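Local coordinates for protein 2-oxoglutarate carboxylase small subunit (Hydrogenobacter thermophilus, PDB 7KCT) that is the biotin-carboxylase-like small subunit of a carboxylase, an ATP-grasp family protein that binds ADP, magnesium and bicarbonate, at residues Y418-G422 / V423-I427; P428-I431 / N432-K435; E43-T47 / A48-K52; D315-K318 / W319-I323. All coordinates share one frame; numbering follows the deposited sequence.

Contact 1 of 4, residues Y418-G422 / V423-I427; sequences YEISG and VKTTI
I420 and I427 both set CG1 anti to their own carbonyl carbon (chi1 -55° and -72°), and with extended chi2 torsions their side chains cross at about a right angle, I420 CD1 resting 3.7 Å from I427 CD1. That same I427 methyl also lies 3.6 Å from Y418 O and near Y418 CB, so it is gripped between the side chain of I420 and the backbone two residues earlier. The second branch of I420 serves the middle of the loop: I420 CG2 stands 4.0 Å from T425 CG2, with V423 CG2 a looser neighbour. T425 turns its two branches to different tasks. While CG2 meets the isoleucine, OG1 accepts a nearly straight bond from I427 N (3.1 Å, 169°), a cap on the turn that opens helix 427-435. The chain reverses at G422, whose positive phi lies in the region mainly open to glycine. Inside the bend a water donates to I420 O at 2.9 Å and to V423 O at 2.7 Å, tying the two carbonyls together. I347 of strand 341-351 packs on both isoleucines, and E419, pointing the other way, forms a salt bridge with R49 of the second subunit. The arrangement is a strand-loop-helix connection in the biotin carboxylase C-terminal domain, with the loop folded over an aliphatic cluster and a threonine capping the helix that follows.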
ATOM      1  N   TYR A 418       1.297  13.822  -1.615  1.00 26.86           N
ATOM      2  CA  TYR A 418       1.820  13.662  -0.271  1.00 24.89           C
ATOM      3  C   TYR A 418       2.022  15.050   0.335  1.00 29.40           C
ATOM      4  O   TYR A 418       2.983  15.750  -0.010  1.00 30.03           O
ATOM      5  CB  TYR A 418       3.127  12.873  -0.314  1.00 21.49           C
ATOM      6  CG  TYR A 418       3.492  12.093   0.947  1.00 24.61           C
ATOM      7  CD1 TYR A 418       3.134  12.528   2.212  1.00 21.01           C
ATOM      8  CD2 TYR A 418       4.191  10.893   0.845  1.00 25.66           C
ATOM      9  CE1 TYR A 418       3.468  11.790   3.346  1.00 26.30           C
ATOM     10  CE2 TYR A 418       4.570  10.174   1.962  1.00 29.96           C
ATOM     11  CZ  TYR A 418       4.208  10.614   3.215  1.00 32.70           C
ATOM     12  OH  TYR A 418       4.574   9.844   4.317  1.00 29.89           O
ATOM     13  N   GLU A 419       1.149  15.428   1.272  1.00 29.65           N
ATOM     14  CA  GLU A 419       1.191  16.760   1.881  1.00 25.87           C
ATOM     15  C   GLU A 419       1.961  16.695   3.197  1.00 30.50           C
ATOM     16  O   GLU A 419       1.578  15.929   4.096  1.00 25.04           O
ATOM     17  CB  GLU A 419      -0.211  17.324   2.145  1.00 30.82           C
ATOM     18  CG  GLU A 419      -0.128  18.786   2.719  1.00 35.74           C
ATOM     19  CD  GLU A 419      -1.443  19.514   2.788  1.00 40.62           C
ATOM     20  OE1 GLU A 419      -1.439  20.773   2.863  1.00 45.08           O
ATOM     21  OE2 GLU A 419      -2.465  18.831   2.816  1.00 42.10           O
ATOM     22  N   ILE A 420       3.015  17.523   3.321  1.00 22.28           N
ATOM     23  CA  ILE A 420       3.795  17.692   4.558  1.00 26.97           C
ATOM     24  C   ILE A 420       4.108  19.177   4.684  1.00 28.24           C
ATOM     25  O   ILE A 420       4.748  19.745   3.792  1.00 26.94           O
ATOM     26  CB  ILE A 420       5.122  16.899   4.582  1.00 27.12           C
ATOM     27  CG1 ILE A 420       4.859  15.410   4.307  1.00 29.55           C
ATOM     28  CG2 ILE A 420       5.843  16.993   5.944  1.00 23.97           C
ATOM     29  CD1 ILE A 420       6.037  14.464   4.257  1.00 32.05           C
ATOM     30  N   SER A 421       3.608  19.822   5.732  1.00 25.82           N
ATOM     31  CA  SER A 421       4.024  21.192   5.991  1.00 34.39           C
ATOM     32  C   SER A 421       4.664  21.263   7.370  1.00 33.91           C
ATOM     33  O   SER A 421       4.474  20.407   8.250  1.00 28.30           O
ATOM     34  CB  SER A 421       2.860  22.215   5.902  1.00 28.84           C
ATOM     35  OG  SER A 421       2.083  22.105   7.052  1.00 33.91           O
ATOM     36  N   GLY A 422       5.372  22.341   7.592  1.00 30.88           N
ATOM     37  CA  GLY A 422       6.021  22.554   8.853  1.00 35.32           C
ATOM     38  C   GLY A 422       7.515  22.468   8.771  1.00 36.52           C
ATOM     39  O   GLY A 422       8.186  23.073   9.546  1.00 33.47           O
ATOM     40  N   VAL A 423       8.011  21.684   7.837  1.00 29.31           N
ATOM     41  CA  VAL A 423       9.423  21.532   7.599  1.00 30.69           C
ATOM     42  C   VAL A 423       9.642  21.382   6.112  1.00 29.21           C
ATOM     43  O   VAL A 423       8.767  20.998   5.405  1.00 33.20           O
ATOM     44  CB  VAL A 423      10.002  20.295   8.297  1.00 28.13           C
ATOM     45  CG1 VAL A 423      10.075  20.483   9.785  1.00 34.95           C
ATOM     46  CG2 VAL A 423       9.220  19.064   7.961  1.00 27.39           C
ATOM     47  N   LYS A 424      10.822  21.681   5.649  1.00 25.64           N
ATOM     48  CA  LYS A 424      11.135  21.509   4.266  1.00 27.96           C
ATOM     49  C   LYS A 424      11.406  20.032   4.034  1.00 27.92           C
ATOM     50  O   LYS A 424      11.883  19.369   4.895  1.00 28.41           O
ATOM     51  CB  LYS A 424      12.385  22.291   3.933  1.00 30.00           C
ATOM     52  CG  LYS A 424      12.165  23.523   3.122  1.00 30.00           C
ATOM     53  CD  LYS A 424      11.639  24.656   3.940  1.00 30.00           C
ATOM     54  CE  LYS A 424      11.745  25.967   3.176  1.00 30.00           C
ATOM     55  NZ  LYS A 424      12.991  26.666   3.566  1.00 30.00           N
ATOM     56  N   THR A 425      11.085  19.515   2.869  1.00 31.13           N
ATOM     57  CA  THR A 425      11.346  18.112   2.582  1.00 27.37           C
ATOM     58  C   THR A 425      11.927  17.914   1.178  1.00 22.78           C
ATOM     59  O   THR A 425      11.924  18.806   0.401  1.00 30.27           O
ATOM     60  CB  THR A 425      10.054  17.206   2.732  1.00 25.98           C
ATOM     61  OG1 THR A 425       9.237  17.325   1.591  1.00 28.82           O
ATOM     62  CG2 THR A 425       9.262  17.427   3.959  1.00 31.26           C
ATOM     63  N   THR A 426      12.227  16.668   0.795  1.00 24.04           N
ATOM     64  CA  THR A 426      12.681  16.333  -0.544  1.00 27.43           C
ATOM     65  C   THR A 426      11.551  16.156  -1.546  1.00 25.56           C
ATOM     66  O   THR A 426      11.845  15.882  -2.718  1.00 27.94           O
ATOM     67  CB  THR A 426      13.487  15.038  -0.531  1.00 29.38           C
ATOM     68  OG1 THR A 426      12.719  14.056   0.166  1.00 29.10           O
ATOM     69  CG2 THR A 426      14.795  15.221   0.183  1.00 31.71           C
ATOM     70  N   ILE A 427      10.274  16.292  -1.151  1.00 24.90           N
ATOM     71  CA  ILE A 427       9.175  15.947  -2.065  1.00 24.75           C
ATOM     72  C   ILE A 427       9.232  16.757  -3.361  1.00 22.36           C
ATOM     73  O   ILE A 427       9.166  16.156  -4.446  1.00 22.45           O
ATOM     74  CB  ILE A 427       7.829  16.076  -1.345  1.00 25.42           C
ATOM     75  CG1 ILE A 427       7.684  14.927  -0.356  1.00 25.40           C
ATOM     76  CG2 ILE A 427       6.672  16.109  -2.355  1.00 27.43           C
ATOM     77  CD1 ILE A 427       6.501  15.077   0.621  1.00 29.79           C
TER
HETATM   78  O   HOH W   1       7.249  20.957   3.116  1.00 41.51           O

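Contact 2 of 4, residues P428-I431 / N432-K435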
ATOM      1  N   PRO A 428       9.350  18.078  -3.333  1.00 26.61           N
ATOM      2  CA  PRO A 428       9.360  18.800  -4.623  1.00 31.13           C
ATOM      3  C   PRO A 428      10.521  18.377  -5.543  1.00 28.60           C
ATOM      4  O   PRO A 428      10.341  18.252  -6.765  1.00 25.19           O
ATOM      5  CB  PRO A 428       9.466  20.271  -4.216  1.00 34.15           C
ATOM      6  CG  PRO A 428       9.006  20.329  -2.736  1.00 33.37           C
ATOM      7  CD  PRO A 428       9.367  18.979  -2.165  1.00 31.38           C
ATOM      8  N   LEU A 429      11.714  18.159  -4.986  1.00 30.16           N
ATOM      9  CA  LEU A 429      12.813  17.647  -5.815  1.00 27.74           C
ATOM     10  C   LEU A 429      12.465  16.297  -6.405  1.00 27.24           C
ATOM     11  O   LEU A 429      12.748  16.026  -7.571  1.00 27.79           O
ATOM     12  CB  LEU A 429      14.094  17.557  -4.983  1.00 28.35           C
ATOM     13  CG  LEU A 429      15.262  16.797  -5.598  1.00 33.55           C
ATOM     14  CD1 LEU A 429      16.010  17.746  -6.538  1.00 36.86           C
ATOM     15  CD2 LEU A 429      16.162  16.261  -4.519  1.00 38.05           C
ATOM     16  N   LEU A 430      11.890  15.401  -5.596  1.00 27.64           N
ATOM     17  CA  LEU A 430      11.586  14.074  -6.104  1.00 23.90           C
ATOM     18  C   LEU A 430      10.569  14.126  -7.236  1.00 26.99           C
ATOM     19  O   LEU A 430      10.637  13.325  -8.193  1.00 25.99           O
ATOM     20  CB  LEU A 430      11.099  13.193  -4.955  1.00 27.42           C
ATOM     21  CG  LEU A 430      12.146  12.963  -3.853  1.00 28.14           C
ATOM     22  CD1 LEU A 430      11.500  12.400  -2.610  1.00 30.41           C
ATOM     23  CD2 LEU A 430      13.266  12.024  -4.355  1.00 33.52           C
ATOM     24  N   ILE A 431       9.600  15.036  -7.142  1.00 26.41           N
ATOM     25  CA  ILE A 431       8.620  15.175  -8.220  1.00 25.32           C
ATOM     26  C   ILE A 431       9.326  15.516  -9.526  1.00 24.41           C
ATOM     27  O   ILE A 431       9.003  14.976 -10.599  1.00 28.41           O
ATOM     28  CB  ILE A 431       7.567  16.238  -7.845  1.00 23.64           C
ATOM     29  CG1 ILE A 431       6.657  15.731  -6.717  1.00 24.22           C
ATOM     30  CG2 ILE A 431       6.749  16.633  -9.051  1.00 32.60           C
ATOM     31  CD1 ILE A 431       5.836  16.832  -6.025  1.00 26.68           C
ATOM     32  N   ASN A 432      10.302  16.424  -9.455  1.00 29.51           N
ATOM     33  CA  ASN A 432      10.995  16.857 -10.674  1.00 30.85           C
ATOM     34  C   ASN A 432      11.830  15.731 -11.275  1.00 30.90           C
ATOM     35  O   ASN A 432      11.992  15.658 -12.493  1.00 31.92           O
ATOM     36  CB  ASN A 432      11.877  18.077 -10.381  1.00 29.73           C
ATOM     37  CG  ASN A 432      11.089  19.381 -10.294  1.00 33.35           C
ATOM     38  OD1 ASN A 432       9.976  19.468 -10.770  1.00 32.12           O
ATOM     39  ND2 ASN A 432      11.673  20.386  -9.692  1.00 31.28           N
ATOM     40  N   ILE A 433      12.438  14.887 -10.436  1.00 28.67           N
ATOM     41  CA  ILE A 433      13.146  13.717 -10.951  1.00 25.52           C
ATOM     42  C   ILE A 433      12.196  12.824 -11.738  1.00 32.26           C
ATOM     43  O   ILE A 433      12.498  12.395 -12.863  1.00 28.10           O
ATOM     44  CB  ILE A 433      13.832  12.968  -9.791  1.00 25.75           C
ATOM     45  CG1 ILE A 433      14.842  13.889  -9.089  1.00 31.84           C
ATOM     46  CG2 ILE A 433      14.480  11.715 -10.304  1.00 33.90           C
ATOM     47  CD1 ILE A 433      15.539  13.290  -7.858  1.00 30.99           C
ATOM     48  N   MET A 434      11.011  12.566 -11.181  1.00 28.79           N
ATOM     49  CA  MET A 434      10.058  11.715 -11.873  1.00 26.68           C
ATOM     50  C   MET A 434       9.606  12.334 -13.197  1.00 29.37           C
ATOM     51  O   MET A 434       9.261  11.609 -14.130  1.00 31.68           O
ATOM     52  CB  MET A 434       8.834  11.454 -10.990  1.00 29.98           C
ATOM     53  CG  MET A 434       9.116  10.704  -9.678  1.00 32.00           C
ATOM     54  SD  MET A 434       9.982   9.131  -9.978  1.00 32.20           S
ATOM     55  CE  MET A 434      11.397   9.237  -8.901  1.00 30.55           C
ATOM     56  N   LYS A 435       9.621  13.661 -13.311  1.00 28.84           N
ATOM     57  CA  LYS A 435       9.270  14.323 -14.569  1.00 34.65           C
ATOM     58  C   LYS A 435      10.450  14.469 -15.536  1.00 38.71           C
ATOM     59  O   LYS A 435      10.273  14.934 -16.669  1.00 32.72           O
ATOM     60  CB  LYS A 435       8.705  15.715 -14.263  1.00 30.74           C
ATOM     61  CG  LYS A 435       7.366  15.748 -13.580  1.00 37.89           C
ATOM     62  CD  LYS A 435       7.114  17.207 -13.146  1.00 40.31           C
ATOM     63  CE  LYS A 435       5.698  17.406 -12.691  1.00 44.09           C
ATOM     64  NZ  LYS A 435       5.504  18.775 -12.138  1.00 53.37           N
TER
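L429 and I433 meet one turn apart on helix 427-435 of the biotin carboxylase C-terminal domain, L429 CG lying 4.2 Å from I433 CD1 as the two side chains cross obliquely. I433 CD1 also comes within 4.4 Å of L430 CD2, so one methyl touches both leucines on the buried side of the helix. On another flank I431 and K435 run side by side in the same direction: K435 is extended beyond CG (chi2 170°), and its CE passes 3.9 Å from I431 CG2, the methyl lying against the aliphatic stem of the lysine. Beneath these side chains run the alpha-helical i to i+4 bonds. P428, L429, L430 and I431 each accept from the residue four positions on, and the last of the four, K435 N to I431 O, is the most bent at 140°. Farther out, L246 of strand 244-250 packs on L429 and L430, I347 and C345 of strand 341-351 press on L430, and L415 of helix 404-417 touches L430 and I431. M434, bent at chi2 and chi3, faces M411 and R412 of that helix. The amide of N432 reaches outside the helix and links it to the C-terminal tail: its ND2 donates to both V455 O and D457 O.

Contact 3 of 4, residues E43-T47 / A48-K52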
ATOM      1  N   GLU A  43      13.714  10.081  26.202  1.00 31.42           N
ATOM      2  CA  GLU A  43      12.735  11.033  26.724  1.00 30.21           C
ATOM      3  C   GLU A  43      12.334  12.086  25.679  1.00 32.27           C
ATOM      4  O   GLU A  43      11.218  12.599  25.717  1.00 36.46           O
ATOM      5  CB  GLU A  43      13.286  11.709  28.007  1.00 35.90           C
ATOM      6  N   ILE A  44      13.205  12.440  24.735  1.00 28.65           N
ATOM      7  CA  ILE A  44      12.771  13.460  23.777  1.00 32.78           C
ATOM      8  C   ILE A  44      11.727  12.965  22.777  1.00 39.56           C
ATOM      9  O   ILE A  44      11.111  13.788  22.093  1.00 39.63           O
ATOM     10  CB  ILE A  44      13.919  14.054  22.936  1.00 31.87           C
ATOM     11  CG1 ILE A  44      14.668  12.914  22.241  1.00 37.55           C
ATOM     12  CG2 ILE A  44      14.816  14.954  23.831  1.00 40.03           C
ATOM     13  CD1 ILE A  44      15.441  13.328  21.066  1.00 39.66           C
ATOM     14  N   GLU A  45      11.495  11.651  22.688  1.00 37.18           N
ATOM     15  CA  GLU A  45      10.610  11.019  21.708  1.00 37.80           C
ATOM     16  C   GLU A  45       9.503  10.249  22.422  1.00 34.21           C
ATOM     17  O   GLU A  45       9.120   9.143  22.026  1.00 35.06           O
ATOM     18  CB  GLU A  45      11.416  10.094  20.798  1.00 34.25           C
ATOM     19  CG  GLU A  45      12.159  10.771  19.660  1.00 44.12           C
ATOM     20  CD  GLU A  45      12.525   9.779  18.555  1.00 49.82           C
ATOM     21  OE1 GLU A  45      13.065   8.680  18.868  1.00 40.52           O
ATOM     22  OE2 GLU A  45      12.239  10.119  17.375  1.00 48.79           O
ATOM     23  N   SER A  46       8.974  10.805  23.517  1.00 35.81           N
ATOM     24  CA  SER A  46       8.034  10.009  24.301  1.00 35.90           C
ATOM     25  C   SER A  46       6.723   9.812  23.555  1.00 38.13           C
ATOM     26  O   SER A  46       5.993   8.862  23.865  1.00 33.80           O
ATOM     27  CB  SER A  46       7.767  10.676  25.657  1.00 36.43           C
ATOM     28  OG  SER A  46       7.510  12.051  25.436  1.00 57.14           O
ATOM     29  N   THR A  47       6.458  10.612  22.521  1.00 32.21           N
ATOM     30  CA  THR A  47       5.270  10.419  21.719  1.00 35.32           C
ATOM     31  C   THR A  47       5.555   9.638  20.433  1.00 29.66           C
ATOM     32  O   THR A  47       4.683   9.575  19.584  1.00 32.01           O
ATOM     33  CB  THR A  47       4.641  11.767  21.336  1.00 33.47           C
ATOM     34  OG1 THR A  47       5.571  12.502  20.522  1.00 42.88           O
ATOM     35  CG2 THR A  47       4.325  12.599  22.556  1.00 45.70           C
ATOM     36  N   ALA A  48       6.711   9.005  20.308  1.00 27.66           N
ATOM     37  CA  ALA A  48       7.075   8.317  19.070  1.00 25.44           C
ATOM     38  C   ALA A  48       6.058   7.235  18.721  1.00 26.22           C
ATOM     39  O   ALA A  48       5.513   6.557  19.599  1.00 23.43           O
ATOM     40  CB  ALA A  48       8.451   7.669  19.184  1.00 30.65           C
ATOM     41  N   ARG A  49       5.831   7.071  17.421  1.00 27.55           N
ATOM     42  CA  ARG A  49       4.905   6.052  16.935  1.00 25.11           C
ATOM     43  C   ARG A  49       5.358   4.629  17.275  1.00 26.20           C
ATOM     44  O   ARG A  49       4.521   3.774  17.601  1.00 24.93           O
ATOM     45  CB  ARG A  49       4.734   6.229  15.432  1.00 23.72           C
ATOM     46  CG  ARG A  49       3.824   5.227  14.826  1.00 25.15           C
ATOM     47  CD  ARG A  49       2.437   5.243  15.444  1.00 29.73           C
ATOM     48  NE  ARG A  49       1.924   6.600  15.666  1.00 26.38           N
ATOM     49  CZ  ARG A  49       0.784   6.899  16.307  1.00 30.88           C
ATOM     50  NH1 ARG A  49       0.010   5.954  16.855  1.00 25.68           N
ATOM     51  NH2 ARG A  49       0.450   8.173  16.464  1.00 27.01           N
ATOM     52  N   HIS A  50       6.678   4.340  17.216  1.00 24.61           N
ATOM     53  CA  HIS A  50       7.109   2.985  17.545  1.00 21.81           C
ATOM     54  C   HIS A  50       6.833   2.645  19.001  1.00 23.80           C
ATOM     55  O   HIS A  50       6.560   1.490  19.306  1.00 23.05           O
ATOM     56  CB  HIS A  50       8.594   2.775  17.208  1.00 27.90           C
ATOM     57  CG  HIS A  50       9.589   3.440  18.132  1.00 26.03           C
ATOM     58  ND1 HIS A  50       9.938   4.770  18.038  1.00 23.82           N
ATOM     59  CD2 HIS A  50      10.393   2.916  19.079  1.00 24.62           C
ATOM     60  CE1 HIS A  50      10.881   5.044  18.922  1.00 26.25           C
ATOM     61  NE2 HIS A  50      11.204   3.920  19.533  1.00 26.67           N
ATOM     62  N   VAL A  51       6.871   3.648  19.894  1.00 23.86           N
ATOM     63  CA  VAL A  51       6.499   3.468  21.301  1.00 24.08           C
ATOM     64  C   VAL A  51       5.007   3.164  21.453  1.00 27.25           C
ATOM     65  O   VAL A  51       4.632   2.324  22.267  1.00 25.00           O
ATOM     66  CB  VAL A  51       6.921   4.703  22.127  1.00 27.83           C
ATOM     67  CG1 VAL A  51       6.357   4.655  23.615  1.00 27.08           C
ATOM     68  CG2 VAL A  51       8.450   4.858  22.072  1.00 30.00           C
ATOM     69  N   LYS A  52       4.135   3.824  20.677  1.00 28.20           N
ATOM     70  CA  LYS A  52       2.703   3.516  20.757  1.00 26.14           C
ATOM     71  C   LYS A  52       2.379   2.127  20.202  1.00 27.17           C
ATOM     72  O   LYS A  52       1.511   1.420  20.741  1.00 28.53           O
ATOM     73  CB  LYS A  52       1.902   4.583  20.014  1.00 23.59           C
ATOM     74  CG  LYS A  52       1.771   5.896  20.775  1.00 34.56           C
ATOM     75  CD  LYS A  52       1.435   7.079  19.838  1.00 41.30           C
ATOM     76  CE  LYS A  52       0.904   8.294  20.629  1.00 50.17           C
ATOM     77  NZ  LYS A  52      -0.596   8.105  20.945  1.00 57.08           N
TER
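Backbone bonding frames the link between E45 and A48. A48 N donates to E45 O at 3.0 Å, closing a type I beta turn. A48 is the N-cap residue of helix 49-53, and its carbonyl oxygen starts the helical bonding by accepting from K52 N at 3.2 Å and, weakly, from V51 N. Van der Waals approaches fill in around the turn. A48 CB sits 3.3 Å from E45 O, and its carbon-carbon contact is with E45 CB, 4.2 Å from A48 CB; V51 CG1 and CG2 lie loosely near S46 O and E45 O respectively. Flat groups supply the next layer. The carboxylate oxygen E45 OE1 stands at the edge of the H50 ring, near its plane, 4.2 Å from H50 CE1, and V51 CG2 lies over one face of that ring toward the rim. K52 CD takes the corresponding place on one face of the R49 guanidinium. The polar ends find partners beyond the turn: E45 OE2 forms a salt bridge with R19, H50 NE2 is hydrogen-bonded to I40 O of strand 36-41, and R49 and K52 both reach E419 of the second subunit. The whole is a beta turn running directly into a helix N-cap, between strand 36-41 and helix 49-53 of the Rossmann-like biotin carboxylase N-terminal domain, at the dimer interface.

Contact 4 of 4, residues D315-K318 / W319-I323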
ATOM      1  N   ASP A 315       8.788 -11.348   1.891  1.00 28.45           N
ATOM      2  CA  ASP A 315       8.826 -10.450   3.060  1.00 31.08           C
ATOM      3  C   ASP A 315      10.148 -10.647   3.802  1.00 28.11           C
ATOM      4  O   ASP A 315      10.311 -11.598   4.572  1.00 27.52           O
ATOM      5  CB  ASP A 315       7.632 -10.741   3.953  1.00 32.58           C
ATOM      6  CG  ASP A 315       7.535  -9.805   5.113  1.00 32.30           C
ATOM      7  OD1 ASP A 315       8.596  -9.288   5.571  1.00 30.38           O
ATOM      8  OD2 ASP A 315       6.394  -9.636   5.597  1.00 33.56           O
ATOM      9  N   ILE A 316      11.126  -9.777   3.535  1.00 25.19           N
ATOM     10  CA  ILE A 316      12.487 -10.001   4.027  1.00 28.65           C
ATOM     11  C   ILE A 316      12.586  -9.891   5.555  1.00 27.18           C
ATOM     12  O   ILE A 316      13.312 -10.662   6.204  1.00 25.39           O
ATOM     13  CB  ILE A 316      13.445  -9.024   3.335  1.00 29.48           C
ATOM     14  CG1 ILE A 316      13.520  -9.280   1.833  1.00 33.72           C
ATOM     15  CG2 ILE A 316      14.785  -9.108   4.026  1.00 30.24           C
ATOM     16  CD1 ILE A 316      14.108  -8.026   1.077  1.00 31.93           C
ATOM     17  N   VAL A 317      11.928  -8.904   6.155  1.00 27.19           N
ATOM     18  CA  VAL A 317      12.016  -8.744   7.608  1.00 26.36           C
ATOM     19  C   VAL A 317      11.359  -9.926   8.331  1.00 27.71           C
ATOM     20  O   VAL A 317      11.881 -10.420   9.335  1.00 27.10           O
ATOM     21  CB  VAL A 317      11.390  -7.404   8.031  1.00 28.35           C
ATOM     22  CG1 VAL A 317      11.384  -7.238   9.533  1.00 26.88           C
ATOM     23  CG2 VAL A 317      12.171  -6.254   7.434  1.00 28.60           C
ATOM     24  N   LYS A 318      10.159 -10.331   7.902  1.00 27.82           N
ATOM     25  CA  LYS A 318       9.543 -11.495   8.520  1.00 27.70           C
ATOM     26  C   LYS A 318      10.469 -12.708   8.406  1.00 32.15           C
ATOM     27  O   LYS A 318      10.603 -13.484   9.362  1.00 31.24           O
ATOM     28  CB  LYS A 318       8.176 -11.766   7.888  1.00 28.98           C
ATOM     29  CG  LYS A 318       7.324 -12.720   8.705  1.00 34.96           C
ATOM     30  CD  LYS A 318       5.928 -12.949   8.138  1.00 36.85           C
ATOM     31  CE  LYS A 318       5.023 -11.761   8.312  1.00 33.53           C
ATOM     32  NZ  LYS A 318       3.595 -12.130   8.005  1.00 33.77           N
ATOM     33  N   TRP A 319      11.129 -12.882   7.242  1.00 28.51           N
ATOM     34  CA  TRP A 319      12.061 -14.000   7.078  1.00 28.13           C
ATOM     35  C   TRP A 319      13.268 -13.854   7.992  1.00 31.51           C
ATOM     36  O   TRP A 319      13.739 -14.853   8.554  1.00 30.91           O
ATOM     37  CB  TRP A 319      12.499 -14.160   5.589  1.00 31.95           C
ATOM     38  CG  TRP A 319      11.511 -15.034   4.905  1.00 31.40           C
ATOM     39  CD1 TRP A 319      10.596 -14.667   3.954  1.00 33.37           C
ATOM     40  CD2 TRP A 319      11.268 -16.430   5.175  1.00 35.70           C
ATOM     41  NE1 TRP A 319       9.791 -15.730   3.648  1.00 31.14           N
ATOM     42  CE2 TRP A 319      10.207 -16.833   4.348  1.00 36.28           C
ATOM     43  CE3 TRP A 319      11.879 -17.382   6.007  1.00 34.35           C
ATOM     44  CZ2 TRP A 319       9.716 -18.150   4.344  1.00 42.25           C
ATOM     45  CZ3 TRP A 319      11.403 -18.683   5.993  1.00 35.66           C
ATOM     46  CH2 TRP A 319      10.329 -19.054   5.172  1.00 42.18           C
ATOM     47  N   GLN A 320      13.798 -12.638   8.169  1.00 25.26           N
ATOM     48  CA  GLN A 320      14.845 -12.467   9.163  1.00 24.97           C
ATOM     49  C   GLN A 320      14.432 -13.121  10.477  1.00 28.38           C
ATOM     50  O   GLN A 320      15.204 -13.843  11.105  1.00 24.48           O
ATOM     51  CB  GLN A 320      15.153 -10.983   9.384  1.00 28.02           C
ATOM     52  CG  GLN A 320      16.163 -10.319   8.436  1.00 25.78           C
ATOM     53  CD  GLN A 320      16.378  -8.873   8.806  1.00 30.83           C
ATOM     54  OE1 GLN A 320      15.424  -8.070   8.837  1.00 28.43           O
ATOM     55  NE2 GLN A 320      17.595  -8.548   9.194  1.00 26.93           N
ATOM     56  N   ILE A 321      13.212 -12.836  10.923  1.00 27.96           N
ATOM     57  CA  ILE A 321      12.785 -13.271  12.242  1.00 23.08           C
ATOM     58  C   ILE A 321      12.598 -14.778  12.274  1.00 23.43           C
ATOM     59  O   ILE A 321      13.001 -15.437  13.220  1.00 25.26           O
ATOM     60  CB  ILE A 321      11.493 -12.537  12.635  1.00 26.17           C
ATOM     61  CG1 ILE A 321      11.795 -11.043  12.806  1.00 25.12           C
ATOM     62  CG2 ILE A 321      10.953 -13.108  13.949  1.00 29.88           C
ATOM     63  CD1 ILE A 321      10.595 -10.181  12.756  1.00 26.21           C
ATOM     64  N   ARG A 322      12.006 -15.347  11.235  1.00 27.42           N
ATOM     65  CA  ARG A 322      11.852 -16.788  11.157  1.00 27.91           C
ATOM     66  C   ARG A 322      13.195 -17.509  11.110  1.00 31.79           C
ATOM     67  O   ARG A 322      13.343 -18.597  11.683  1.00 30.29           O
ATOM     68  CB  ARG A 322      11.053 -17.143   9.919  1.00 29.71           C
ATOM     69  CG  ARG A 322       9.594 -16.879   9.977  1.00 31.36           C
ATOM     70  CD  ARG A 322       8.970 -17.070   8.576  1.00 31.59           C
ATOM     71  NE  ARG A 322       7.557 -17.222   8.765  1.00 41.89           N
ATOM     72  CZ  ARG A 322       6.615 -16.660   8.021  1.00 54.73           C
ATOM     73  NH1 ARG A 322       6.923 -15.889   6.973  1.00 50.88           N
ATOM     74  NH2 ARG A 322       5.339 -16.866   8.353  1.00 55.68           N
ATOM     75  N   ILE A 323      14.134 -16.988  10.313  1.00 25.69           N
ATOM     76  CA  ILE A 323      15.463 -17.567  10.198  1.00 25.75           C
ATOM     77  C   ILE A 323      16.153 -17.557  11.542  1.00 25.30           C
ATOM     78  O   ILE A 323      16.790 -18.533  11.937  1.00 30.06           O
ATOM     79  CB  ILE A 323      16.284 -16.792   9.141  1.00 29.31           C
ATOM     80  CG1 ILE A 323      15.935 -17.192   7.733  1.00 24.91           C
ATOM     81  CG2 ILE A 323      17.770 -16.964   9.353  1.00 27.08           C
ATOM     82  CD1 ILE A 323      16.370 -16.138   6.709  1.00 36.67           C
TER
HETATM   83  O   HOH W   2       7.334 -13.848   2.155  1.00 40.53           O
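K318 and R322 make a local contact one helical turn apart (i to i+4) within helix 316-324, a buried helix of the ATP-grasp domain whose start is capped by D315. The lysine's CG lies anti to its backbone N (chi1 -165°), and its chain bends at chi3, so that CD settles over one face of the R322 guanidinium, 3.3 Å from R322 NH1. D315 caps the helix with OD1, which accepts from K318 N at 3.0 Å and is approached from above the carboxylate plane. The backbone then bonds regularly, from W319 N to D315 O through R322 N to K318 O, the latter fairly straight at 165°. On one side V317 CG1 looks toward I321 CD1 at 4.4 Å, and Q320 lies across V317 with its OE1 4.0 Å from V317 CG2. Three polar ends have partners beyond the helix: K318 NZ makes a salt bridge with E32, D315 OD1 one with R25, a cation that probably stabilises the carboxylate as an anion, and Q320 OE1 is hydrogen-bonded to H87 NE2. V317 and I321 pack on helix 20-32, while D315 and K318 pack against F372 and R410, respectively, of the second subunit. W319 takes the other flank, with R322 CD over one face of the indole, offset toward the rim. The indole turns its edge to the N-cap residue: D315 O lies near the ring plane, 3.1 Å from W319 CD1, while a water accepts from D315 N and, weakly, from W319 NE1.

How the contacts relate
From the N terminus, contact 3 comes first, closing the turn between strand 36-41 and helix 49-53 in the N-terminal domain. Contact 4 follows in the ATP-grasp domain, where helix 316-324 lies against helix 20-32 of the N-terminal domain. Contact 1 closes the loop after strand 419-420, and contact 2 continues directly along helix 427-435, both in the C-terminal domain, their centres 13 Å apart. All four are in series, with none nested or crossed. Within one chain contacts 1 and 3 do not touch, but across the dimer E419 pairs with R49 of the other subunit, and with K52 weakly in one of the two copies, joining C-terminal and N-terminal domains. Contact 4 also meets the second subunit.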